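PDB 3HDX: SusD superfamily protein from Bacteroides thetaiotaomicron VPI-5482, which probably binds polysaccharide at the outer membrane of the bacterium, as a SusD homologue thought to help capture glycans for uptake. Local coordinates for residues 436-441 with 446-451; 203-208 with 427-432; 43-48 with 419-424. All coordinates share one frame; numbering follows the deposited sequence.

Contact 1 of 3, residues 436-441 with 446-451; sequences RRQKLM and AFLRLI. With EDO (1,2-ethanediol), chain D.
Gln438 and Phe447 both carry CG opposite the backbone N (chi1 -173° and -161°), and this sends the two side chains past each other in opposite directions, the aliphatic part of the glutamine over one face of the ring. Gln438 CB stands 4.0 Å from the centroid of the Phe447 ring, close to its normal, a CH-pi contact. The glutamine chain then bends at chi2, which turns the amide toward Leu448, where Gln438 OE1 comes within 3.5 Å of Leu448 CG. The amide is not left to carbon alone: NE2 is hydrogen-bonded to Asp443 OD1 and OE1 accepts from the backbone N of Asn444, both in the turn that joins the two helices. Helices 430-441 and 445-453 are thus two consecutive helices joined by a short turn near the surface of this largely helical SusD-family protein; the axes of their short segments approach to 10.0 Å and cross at -117°. Glutamine fits here because its methylenes can pack on an aromatic ring while its amide ties down the turn. From the next turn of its helix Ile451 lays CD1 3.8 Å from Gln438 CG, and the same methyl lies 4.1 Å from Lys439 CG. Beyond its aliphatic stem Lys439 bends at chi3, and Lys439 NZ donates to both hydroxyls of an ethanediol, 2.8 Å to O1 and 3.1 Å to O2.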
loop_
_atom_site.group_PDB
_atom_site.type_symbol
_atom_site.label_atom_id
_atom_site.label_comp_id
_atom_site.label_asym_id
_atom_site.label_seq_id
_atom_site.Cartn_x
_atom_site.Cartn_y
_atom_site.Cartn_z
ATOM N N ARG A 436 11.220 6.959 -5.447
ATOM C CA ARG A 436 10.675 8.237 -5.977
ATOM C C ARG A 436 11.549 9.413 -5.519
ATOM O O ARG A 436 11.816 10.327 -6.284
ATOM C CB ARG A 436 9.232 8.471 -5.536
ATOM C CG ARG A 436 8.253 7.431 -6.052
ATOM C CD ARG A 436 6.812 7.935 -6.081
ATOM N NE ARG A 436 6.485 8.645 -4.857
ATOM C CZ ARG A 436 6.320 8.057 -3.668
ATOM N NH1 ARG A 436 6.297 6.719 -3.532
ATOM N NH2 ARG A 436 6.156 8.833 -2.593
ATOM N N ARG A 437 11.959 9.392 -4.252
ATOM C CA ARG A 437 12.873 10.412 -3.731
ATOM C C ARG A 437 14.164 10.484 -4.534
ATOM O O ARG A 437 14.580 11.581 -4.908
ATOM C CB ARG A 437 13.221 10.116 -2.271
ATOM C CG ARG A 437 14.160 11.128 -1.606
ATOM C CD ARG A 437 14.830 10.590 -0.374
ATOM N NE ARG A 437 15.825 11.550 0.117
ATOM C CZ ARG A 437 16.999 11.772 -0.451
ATOM N NH1 ARG A 437 17.396 11.062 -1.509
ATOM N NH2 ARG A 437 17.820 12.685 0.063
ATOM N N GLN A 438 14.746 9.330 -4.852
ATOM C CA GLN A 438 16.004 9.353 -5.575
ATOM C C GLN A 438 15.860 9.959 -6.970
ATOM O O GLN A 438 16.724 10.700 -7.438
ATOM C CB GLN A 438 16.611 7.961 -5.659
ATOM C CG GLN A 438 18.024 7.985 -6.278
ATOM C CD GLN A 438 19.009 8.946 -5.583
ATOM O OE1 GLN A 438 19.795 9.620 -6.271
ATOM N NE2 GLN A 438 18.999 8.986 -4.227
ATOM N N LYS A 439 14.753 9.655 -7.620
ATOM C CA LYS A 439 14.490 10.194 -8.953
ATOM C C LYS A 439 14.397 11.701 -8.985
ATOM O O LYS A 439 14.786 12.329 -9.976
ATOM C CB LYS A 439 13.255 9.527 -9.564
ATOM C CG LYS A 439 13.475 7.995 -9.875
ATOM C CD LYS A 439 12.175 7.232 -10.148
ATOM C CE LYS A 439 11.493 7.690 -11.431
ATOM N NZ LYS A 439 10.144 7.026 -11.562
ATOM N N LEU A 440 13.894 12.285 -7.898
ATOM C CA LEU A 440 13.812 13.744 -7.765
ATOM C C LEU A 440 15.110 14.376 -7.263
ATOM O O LEU A 440 15.526 15.391 -7.797
ATOM C CB LEU A 440 12.705 14.162 -6.786
ATOM C CG LEU A 440 11.262 14.053 -7.270
ATOM C CD1 LEU A 440 10.230 14.060 -6.088
ATOM C CD2 LEU A 440 10.957 15.106 -8.298
HETATM N N MSE A 441 15.716 13.779 -6.218
HETATM C CA MSE A 441 16.903 14.353 -5.597
HETATM C C MSE A 441 18.159 14.170 -6.425
HETATM O O MSE A 441 18.994 15.068 -6.475
HETATM C CB MSE A 441 17.129 13.775 -4.174
HETATM C CG MSE A 441 15.972 14.088 -3.195
HETATM SE SE MSE A 441 15.849 15.941 -2.735
HETATM C CE MSE A 441 17.616 16.128 -1.916
ATOM N N ALA A 446 25.110 5.782 -7.042
ATOM C CA ALA A 446 24.994 4.327 -6.903
ATOM C C ALA A 446 23.542 3.890 -6.922
ATOM O O ALA A 446 23.192 2.936 -7.588
ATOM C CB ALA A 446 25.723 3.814 -5.623
ATOM N N PHE A 447 22.686 4.660 -6.240
ATOM C CA PHE A 447 21.240 4.384 -6.232
ATOM C C PHE A 447 20.667 4.680 -7.639
ATOM O O PHE A 447 19.856 3.913 -8.145
ATOM C CB PHE A 447 20.566 5.233 -5.154
ATOM C CG PHE A 447 19.194 4.770 -4.714
ATOM C CD1 PHE A 447 18.420 3.810 -5.386
ATOM C CD2 PHE A 447 18.649 5.358 -3.575
ATOM C CE1 PHE A 447 17.162 3.470 -4.923
ATOM C CE2 PHE A 447 17.378 4.998 -3.113
ATOM C CZ PHE A 447 16.658 4.048 -3.791
ATOM N N LEU A 448 21.079 5.771 -8.282
ATOM C CA LEU A 448 20.602 6.039 -9.672
ATOM C C LEU A 448 20.966 4.891 -10.618
ATOM O O LEU A 448 20.172 4.504 -11.485
ATOM C CB LEU A 448 21.130 7.376 -10.195
ATOM C CG LEU A 448 20.596 8.625 -9.514
ATOM C CD1 LEU A 448 21.488 9.843 -9.877
ATOM C CD2 LEU A 448 19.103 8.806 -9.918
ATOM N N ARG A 449 22.147 4.301 -10.419
ATOM C CA ARG A 449 22.544 3.141 -11.255
ATOM C C ARG A 449 21.695 1.933 -10.909
ATOM O O ARG A 449 21.345 1.168 -11.782
ATOM C CB ARG A 449 24.029 2.870 -11.127
ATOM C CG ARG A 449 24.546 1.634 -11.846
ATOM C CD ARG A 449 24.537 0.490 -10.907
ATOM N NE ARG A 449 25.018 -0.718 -11.536
ATOM C CZ ARG A 449 25.226 -1.850 -10.864
ATOM N NH1 ARG A 449 25.002 -1.948 -9.540
ATOM N NH2 ARG A 449 25.679 -2.893 -11.540
ATOM N N LEU A 450 21.401 1.722 -9.624
ATOM C CA LEU A 450 20.504 0.634 -9.219
ATOM C C LEU A 450 19.137 0.770 -9.907
ATOM O O LEU A 450 18.550 -0.231 -10.340
ATOM C CB LEU A 450 20.336 0.629 -7.701
ATOM C CG LEU A 450 19.707 -0.616 -7.075
ATOM C CD1 LEU A 450 20.661 -1.816 -7.109
ATOM C CD2 LEU A 450 19.333 -0.360 -5.638
ATOM N N ILE A 451 18.656 2.006 -10.053
ATOM C CA ILE A 451 17.365 2.265 -10.721
ATOM C C ILE A 451 17.474 1.930 -12.205
ATOM O O ILE A 451 16.669 1.151 -12.725
ATOM C CB ILE A 451 16.903 3.721 -10.536
ATOM C CG1 ILE A 451 16.544 3.980 -9.061
ATOM C CG2 ILE A 451 15.686 4.048 -11.447
ATOM C CD1 ILE A 451 16.452 5.455 -8.681
HETATM C C1 EDO D . 10.421 3.246 -11.144
HETATM O O1 EDO D . 10.044 4.447 -10.446
HETATM C C2 EDO D . 11.781 3.488 -11.770
HETATM O O2 EDO D . 11.712 4.631 -12.645
#

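Contact 2 of 3, residues 203-208 with 427-432; sequences LAHICA and EGWRWY. With EDO (1,2-ethanediol), chain E.
His205 and Trp429 meet as an offset stack in the protein interior, joining helix 196-209, from the N-terminal part of the SusD-family chain, to the loop that leads into helix 430-441 more than two hundred residues later. The imidazole and the six-membered ring of the indole have centroids 4.2 Å apart and planes inclined by 29°. The two side chains come from opposite directions, and the far corner of the indole, CH2, sits over the centre of one imidazole face. Trp429 gets there with CG anti to its carbonyl carbon (chi1 -78°), and the length of the indole suits the span: the CA atoms of His205 and Trp429 are 11.1 Å apart, a gap that the histidine ring also covers in part.

One hydrogen bond, His205 NE2 to Asp365 OD2, helps to hold the imidazole against turning while its face serves the stack. Cations supply the next kind of interaction, since Arg420 makes a cation-pi contact with Trp429, and Arg127 one with Tyr432.

Hydrogen bonds to an ethanediol, probably from the crystallisation liquor, lie on the outer side, where Arg430, partly exposed, holds it at the edge of its guanidinium. Arg430 NH1 donates to ethanediol O1 at 2.8 Å, and Arg430 NH2 to O1 and O2, each at 3.0 Å.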
loop_
_atom_site.group_PDB
_atom_site.type_symbol
_atom_site.label_atom_id
_atom_site.label_comp_id
_atom_site.label_asym_id
_atom_site.label_seq_id
_atom_site.Cartn_x
_atom_site.Cartn_y
_atom_site.Cartn_z
ATOM N N LEU A 203 -4.487 5.867 -9.047
ATOM C CA LEU A 203 -4.072 6.777 -10.147
ATOM C C LEU A 203 -2.990 7.741 -9.697
ATOM O O LEU A 203 -1.976 7.896 -10.371
ATOM C CB LEU A 203 -5.259 7.566 -10.734
ATOM C CG LEU A 203 -6.191 6.786 -11.661
ATOM C CD1 LEU A 203 -7.393 7.670 -11.952
ATOM C CD2 LEU A 203 -5.473 6.462 -12.960
ATOM N N ALA A 204 -3.209 8.384 -8.551
ATOM C CA ALA A 204 -2.228 9.346 -8.046
ATOM C C ALA A 204 -0.840 8.708 -7.891
ATOM O O ALA A 204 0.163 9.281 -8.285
ATOM C CB ALA A 204 -2.690 9.967 -6.694
ATOM N N HIS A 205 -0.825 7.529 -7.285
ATOM C CA HIS A 205 0.426 6.805 -7.078
ATOM C C HIS A 205 1.058 6.256 -8.354
ATOM O O HIS A 205 2.290 6.204 -8.444
ATOM C CB HIS A 205 0.293 5.780 -5.955
ATOM C CG HIS A 205 0.463 6.383 -4.602
ATOM N ND1 HIS A 205 1.681 6.892 -4.193
ATOM C CD2 HIS A 205 -0.393 6.536 -3.557
ATOM C CE1 HIS A 205 1.556 7.352 -2.959
ATOM N NE2 HIS A 205 0.307 7.166 -2.555
ATOM N N ILE A 206 0.256 5.748 -9.299
ATOM C CA ILE A 206 0.810 5.311 -10.580
ATOM C C ILE A 206 1.510 6.516 -11.216
ATOM O O ILE A 206 2.664 6.425 -11.655
ATOM C CB ILE A 206 -0.267 4.817 -11.566
ATOM C CG1 ILE A 206 -0.863 3.482 -11.092
ATOM C CG2 ILE A 206 0.327 4.672 -12.985
ATOM C CD1 ILE A 206 -2.218 3.073 -11.768
ATOM N N CYS A 207 0.809 7.648 -11.234
ATOM C CA CYS A 207 1.382 8.852 -11.851
ATOM C C CYS A 207 2.670 9.289 -11.169
ATOM O O CYS A 207 3.650 9.605 -11.837
ATOM C CB CYS A 207 0.347 9.985 -11.925
ATOM S SG CYS A 207 -1.053 9.601 -13.011
ATOM N N ALA A 208 2.686 9.322 -9.844
ATOM C CA ALA A 208 3.906 9.699 -9.145
ATOM C C ALA A 208 5.069 8.724 -9.444
ATOM O O ALA A 208 6.201 9.156 -9.635
ATOM C CB ALA A 208 3.670 9.761 -7.605
ATOM N N GLU A 427 3.960 0.966 7.109
ATOM C CA GLU A 427 2.800 0.895 6.209
ATOM C C GLU A 427 3.137 0.546 4.758
ATOM O O GLU A 427 2.304 0.718 3.859
ATOM C CB GLU A 427 1.986 2.170 6.307
ATOM C CG GLU A 427 1.448 2.433 7.706
ATOM C CD GLU A 427 0.731 3.734 7.843
ATOM O OE1 GLU A 427 -0.109 4.117 6.968
ATOM O OE2 GLU A 427 0.984 4.424 8.864
ATOM N N GLY A 428 4.333 0.011 4.531
ATOM C CA GLY A 428 4.724 -0.492 3.214
ATOM C C GLY A 428 5.121 0.537 2.185
ATOM O O GLY A 428 5.130 0.236 0.989
ATOM N N TRP A 429 5.555 1.714 2.645
ATOM C CA TRP A 429 5.924 2.843 1.764
ATOM C C TRP A 429 7.394 3.159 1.588
ATOM O O TRP A 429 7.782 3.611 0.515
ATOM C CB TRP A 429 5.220 4.137 2.228
ATOM C CG TRP A 429 3.795 4.160 1.810
ATOM C CD1 TRP A 429 2.684 4.055 2.579
ATOM C CD2 TRP A 429 3.355 4.302 0.467
ATOM N NE1 TRP A 429 1.542 4.085 1.790
ATOM C CE2 TRP A 429 1.921 4.223 0.481
ATOM C CE3 TRP A 429 4.033 4.426 -0.767
ATOM C CZ2 TRP A 429 1.165 4.250 -0.687
ATOM C CZ3 TRP A 429 3.274 4.499 -1.922
ATOM C CH2 TRP A 429 1.860 4.398 -1.876
ATOM N N ARG A 430 8.198 2.911 2.619
ATOM C CA ARG A 430 9.581 3.408 2.645
ATOM C C ARG A 430 10.412 3.094 1.401
ATOM O O ARG A 430 11.060 3.959 0.849
ATOM C CB ARG A 430 10.278 2.953 3.916
ATOM C CG ARG A 430 11.691 3.387 4.097
ATOM C CD ARG A 430 11.920 4.897 4.086
ATOM N NE ARG A 430 13.319 5.167 4.354
ATOM C CZ ARG A 430 13.978 6.310 4.142
ATOM N NH1 ARG A 430 13.386 7.396 3.673
ATOM N NH2 ARG A 430 15.268 6.364 4.440
ATOM N N TRP A 431 10.420 1.847 0.988
ATOM C CA TRP A 431 11.251 1.448 -0.166
ATOM C C TRP A 431 10.811 2.180 -1.449
ATOM O O TRP A 431 11.630 2.750 -2.155
ATOM C CB TRP A 431 11.215 -0.076 -0.374
ATOM C CG TRP A 431 11.761 -0.448 -1.705
ATOM C CD1 TRP A 431 11.044 -0.875 -2.768
ATOM C CD2 TRP A 431 13.115 -0.282 -2.163
ATOM N NE1 TRP A 431 11.864 -1.017 -3.864
ATOM C CE2 TRP A 431 13.146 -0.660 -3.519
ATOM C CE3 TRP A 431 14.286 0.136 -1.560
ATOM C CZ2 TRP A 431 14.326 -0.652 -4.278
ATOM C CZ3 TRP A 431 15.468 0.165 -2.305
ATOM C CH2 TRP A 431 15.479 -0.232 -3.653
ATOM N N TYR A 432 9.516 2.172 -1.733
ATOM C CA TYR A 432 8.999 2.836 -2.926
ATOM C C TYR A 432 9.273 4.357 -2.858
ATOM O O TYR A 432 9.651 4.974 -3.848
ATOM C CB TYR A 432 7.515 2.544 -3.117
ATOM C CG TYR A 432 7.194 1.089 -3.086
ATOM C CD1 TYR A 432 7.664 0.237 -4.084
ATOM C CD2 TYR A 432 6.509 0.531 -2.003
ATOM C CE1 TYR A 432 7.419 -1.117 -4.025
ATOM C CE2 TYR A 432 6.244 -0.826 -1.935
ATOM C CZ TYR A 432 6.713 -1.656 -2.949
ATOM O OH TYR A 432 6.424 -3.009 -2.913
HETATM C C1 EDO E . 16.665 9.475 2.892
HETATM O O1 EDO E . 15.517 9.215 3.724
HETATM C C2 EDO E . 17.931 9.051 3.593
HETATM O O2 EDO E . 17.861 7.643 3.829
#

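Contact 3 of 3, residues 43-48 with 419-424; sequences KGDFTV and ERRREL. With EDO (1,2-ethanediol), chain H.
Asp45, in the loop before strand 47-48, and Arg421, in the last full turn of helix 409-423, have CA atoms 8.8 Å apart, the closest pair of CA atoms across the contact, so the side chains must bridge the distance. Arg421 does most of this: CG is anti to the backbone N (chi1 -174°) and the chain runs extended from CG to NE, crossing the aspartate at about a right angle. The guanidinium then grips the carboxylate side-on, with one nitrogen to each oxygen. Arg421 NH2 donates to Asp45 OD1 at 2.8 Å and NE to Asp45 OD2 at 3.0 Å, both bonds nearly straight at 166°. Each oxygen is met on its syn side and lies in the guanidinium plane, although the two flat groups are turned 31° against each other. This bidentate salt bridge ties a loop of the N-terminal region to the C-terminal end of a helix late in this SusD-family chain, joining near the surface two segments separated by about 370 residues. Arginine suits the place because it is long and offers NE and NH2 along one edge, while its third nitrogen, NH1, is salt-bridged to Glu418. A glycine here would remove both donors and probably leave the Asp45 carboxylate with the long, weak approach of Arg430 NE in place of two strong bonds, and freer to turn. A water is placed to donate to Arg421 O (3.0 Å) or, at longer range, to Asp45 OD2 (3.3 Å). Within the helix Arg422 NH2 donates to Glu419 OE1 at 2.8 Å, and Glu415 and Arg311 extend this ionic network. On the loop side, Gly44 O accepts a hydrogen bond of 2.9 Å from O1 of an ethanediol.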
loop_
_atom_site.group_PDB
_atom_site.type_symbol
_atom_site.label_atom_id
_atom_site.label_comp_id
_atom_site.label_asym_id
_atom_site.label_seq_id
_atom_site.Cartn_x
_atom_site.Cartn_y
_atom_site.Cartn_z
ATOM N N LYS A 43 16.034 -2.054 2.184
ATOM C CA LYS A 43 16.786 -0.821 2.437
ATOM C C LYS A 43 16.055 0.122 3.419
ATOM O O LYS A 43 16.205 1.348 3.375
ATOM C CB LYS A 43 17.156 -0.115 1.131
ATOM C CG LYS A 43 18.026 -0.931 0.181
ATOM C CD LYS A 43 19.369 -1.350 0.788
ATOM C CE LYS A 43 20.232 -0.171 1.196
ATOM N NZ LYS A 43 21.508 -0.578 1.875
ATOM N N GLY A 44 15.349 -0.495 4.374
ATOM C CA GLY A 44 14.526 0.231 5.295
ATOM C C GLY A 44 15.217 0.616 6.570
ATOM O O GLY A 44 16.446 0.548 6.685
ATOM N N ASP A 45 14.382 1.005 7.537
ATOM C CA ASP A 45 14.845 1.482 8.855
ATOM C C ASP A 45 14.804 0.438 9.915
ATOM O O ASP A 45 15.142 0.747 11.060
ATOM C CB ASP A 45 14.016 2.690 9.266
ATOM C CG ASP A 45 14.231 3.867 8.306
ATOM O OD1 ASP A 45 15.400 4.081 7.938
ATOM O OD2 ASP A 45 13.250 4.551 7.952
ATOM N N PHE A 46 14.417 -0.791 9.539
ATOM C CA PHE A 46 14.345 -1.913 10.480
ATOM C C PHE A 46 15.659 -2.684 10.548
ATOM O O PHE A 46 16.209 -3.140 9.546
ATOM C CB PHE A 46 13.189 -2.847 10.154
ATOM C CG PHE A 46 11.846 -2.283 10.438
ATOM C CD1 PHE A 46 11.166 -1.560 9.484
ATOM C CD2 PHE A 46 11.235 -2.480 11.677
ATOM C CE1 PHE A 46 9.921 -1.022 9.736
ATOM C CE2 PHE A 46 9.991 -1.950 11.929
ATOM C CZ PHE A 46 9.319 -1.217 10.939
ATOM N N THR A 47 16.117 -2.839 11.775
ATOM C CA THR A 47 17.230 -3.705 12.111
ATOM C C THR A 47 16.637 -5.114 12.238
ATOM O O THR A 47 15.514 -5.290 12.735
ATOM C CB THR A 47 17.879 -3.269 13.442
ATOM O OG1 THR A 47 18.488 -2.002 13.244
ATOM C CG2 THR A 47 18.951 -4.261 13.903
ATOM N N VAL A 48 17.382 -6.116 11.771
ATOM C CA VAL A 48 16.963 -7.514 11.851
ATOM C C VAL A 48 17.642 -8.141 13.067
ATOM O O VAL A 48 18.863 -8.077 13.189
ATOM C CB VAL A 48 17.312 -8.313 10.560
ATOM C CG1 VAL A 48 16.905 -9.822 10.704
ATOM C CG2 VAL A 48 16.646 -7.669 9.341
ATOM N N GLU A 419 9.315 13.274 6.396
ATOM C CA GLU A 419 7.986 13.251 7.026
ATOM C C GLU A 419 7.235 11.957 6.662
ATOM O O GLU A 419 6.562 11.341 7.508
ATOM C CB GLU A 419 7.174 14.511 6.729
ATOM C CG GLU A 419 5.947 14.660 7.678
ATOM C CD GLU A 419 6.301 14.858 9.142
ATOM O OE1 GLU A 419 7.408 15.343 9.473
ATOM O OE2 GLU A 419 5.425 14.571 9.981
ATOM N N ARG A 420 7.294 11.558 5.394
ATOM C CA ARG A 420 6.721 10.265 5.009
ATOM C C ARG A 420 7.376 9.099 5.787
ATOM O O ARG A 420 6.720 8.126 6.174
ATOM C CB ARG A 420 6.896 10.041 3.505
ATOM C CG ARG A 420 6.081 10.966 2.650
ATOM C CD ARG A 420 6.179 10.682 1.139
ATOM N NE ARG A 420 5.634 9.360 0.774
ATOM C CZ ARG A 420 4.356 9.091 0.541
ATOM N NH1 ARG A 420 3.418 10.051 0.480
ATOM N NH2 ARG A 420 4.009 7.844 0.284
ATOM N N ARG A 421 8.696 9.183 5.933
ATOM C CA ARG A 421 9.478 8.158 6.637
ATOM C C ARG A 421 8.927 7.985 8.051
ATOM O O ARG A 421 8.778 6.873 8.510
ATOM C CB ARG A 421 10.929 8.564 6.681
ATOM C CG ARG A 421 11.926 7.556 7.247
ATOM C CD ARG A 421 13.296 8.191 7.206
ATOM N NE ARG A 421 14.392 7.240 7.469
ATOM C CZ ARG A 421 15.668 7.585 7.519
ATOM N NH1 ARG A 421 16.053 8.842 7.332
ATOM N NH2 ARG A 421 16.598 6.639 7.702
ATOM N N ARG A 422 8.669 9.106 8.715
ATOM C CA ARG A 422 8.079 9.092 10.035
ATOM C C ARG A 422 6.605 8.664 10.066
ATOM O O ARG A 422 6.210 7.779 10.825
ATOM C CB ARG A 422 8.255 10.463 10.708
ATOM C CG ARG A 422 9.684 10.795 11.027
ATOM C CD ARG A 422 9.815 12.064 11.803
ATOM N NE ARG A 422 9.608 13.230 10.962
ATOM C CZ ARG A 422 10.555 13.945 10.348
ATOM N NH1 ARG A 422 11.839 13.647 10.459
ATOM N NH2 ARG A 422 10.197 14.991 9.623
ATOM N N GLU A 423 5.800 9.312 9.243
ATOM C CA GLU A 423 4.365 9.110 9.287
ATOM C C GLU A 423 3.899 7.767 8.834
ATOM O O GLU A 423 3.032 7.184 9.473
ATOM C CB GLU A 423 3.671 10.216 8.455
ATOM C CG GLU A 423 2.164 10.179 8.487
ATOM C CD GLU A 423 1.564 10.327 9.900
ATOM O OE1 GLU A 423 2.224 10.948 10.757
ATOM O OE2 GLU A 423 0.396 9.868 10.094
ATOM N N LEU A 424 4.518 7.254 7.781
ATOM C CA LEU A 424 4.074 6.023 7.154
ATOM C C LEU A 424 4.922 4.810 7.539
ATOM O O LEU A 424 4.810 3.726 6.922
ATOM C CB LEU A 424 4.020 6.213 5.622
ATOM C CG LEU A 424 3.198 7.417 5.116
ATOM C CD1 LEU A 424 3.396 7.668 3.606
ATOM C CD2 LEU A 424 1.712 7.204 5.426
HETATM C C1 EDO H . 18.746 -0.096 9.861
HETATM O O1 EDO H . 18.540 0.742 8.726
HETATM C C2 EDO H . 20.072 -0.809 9.676
HETATM O O2 EDO H . 19.953 -1.654 8.520
HETATM O O HOH W 1 10.038 4.352 7.463
#

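Contacts 1 and 2 share helix 430-441, and the helix of contact 3, 409-423, comes just before it. Their centres lie about 15 Å (1 and 2), 14 Å (2 and 3) and 17 Å (1 and 3) apart. Arginines of neighbouring contacts come close: Arg436 NH2 of contact 1 is 3.4 Å from Arg420 NE of contact 3, and Arg430 NH2 of contact 2 is 3.3 Å from Arg421 NE of contact 3. Asp433, bound by Arg436 and Arg420, probably tempers the first approach; Asp45, salt-bridged to Arg421 and in long, weak reach of Arg430, probably tempers the second. Contacts 2 and 3 interleave along the chain, whereas contact 1 is local.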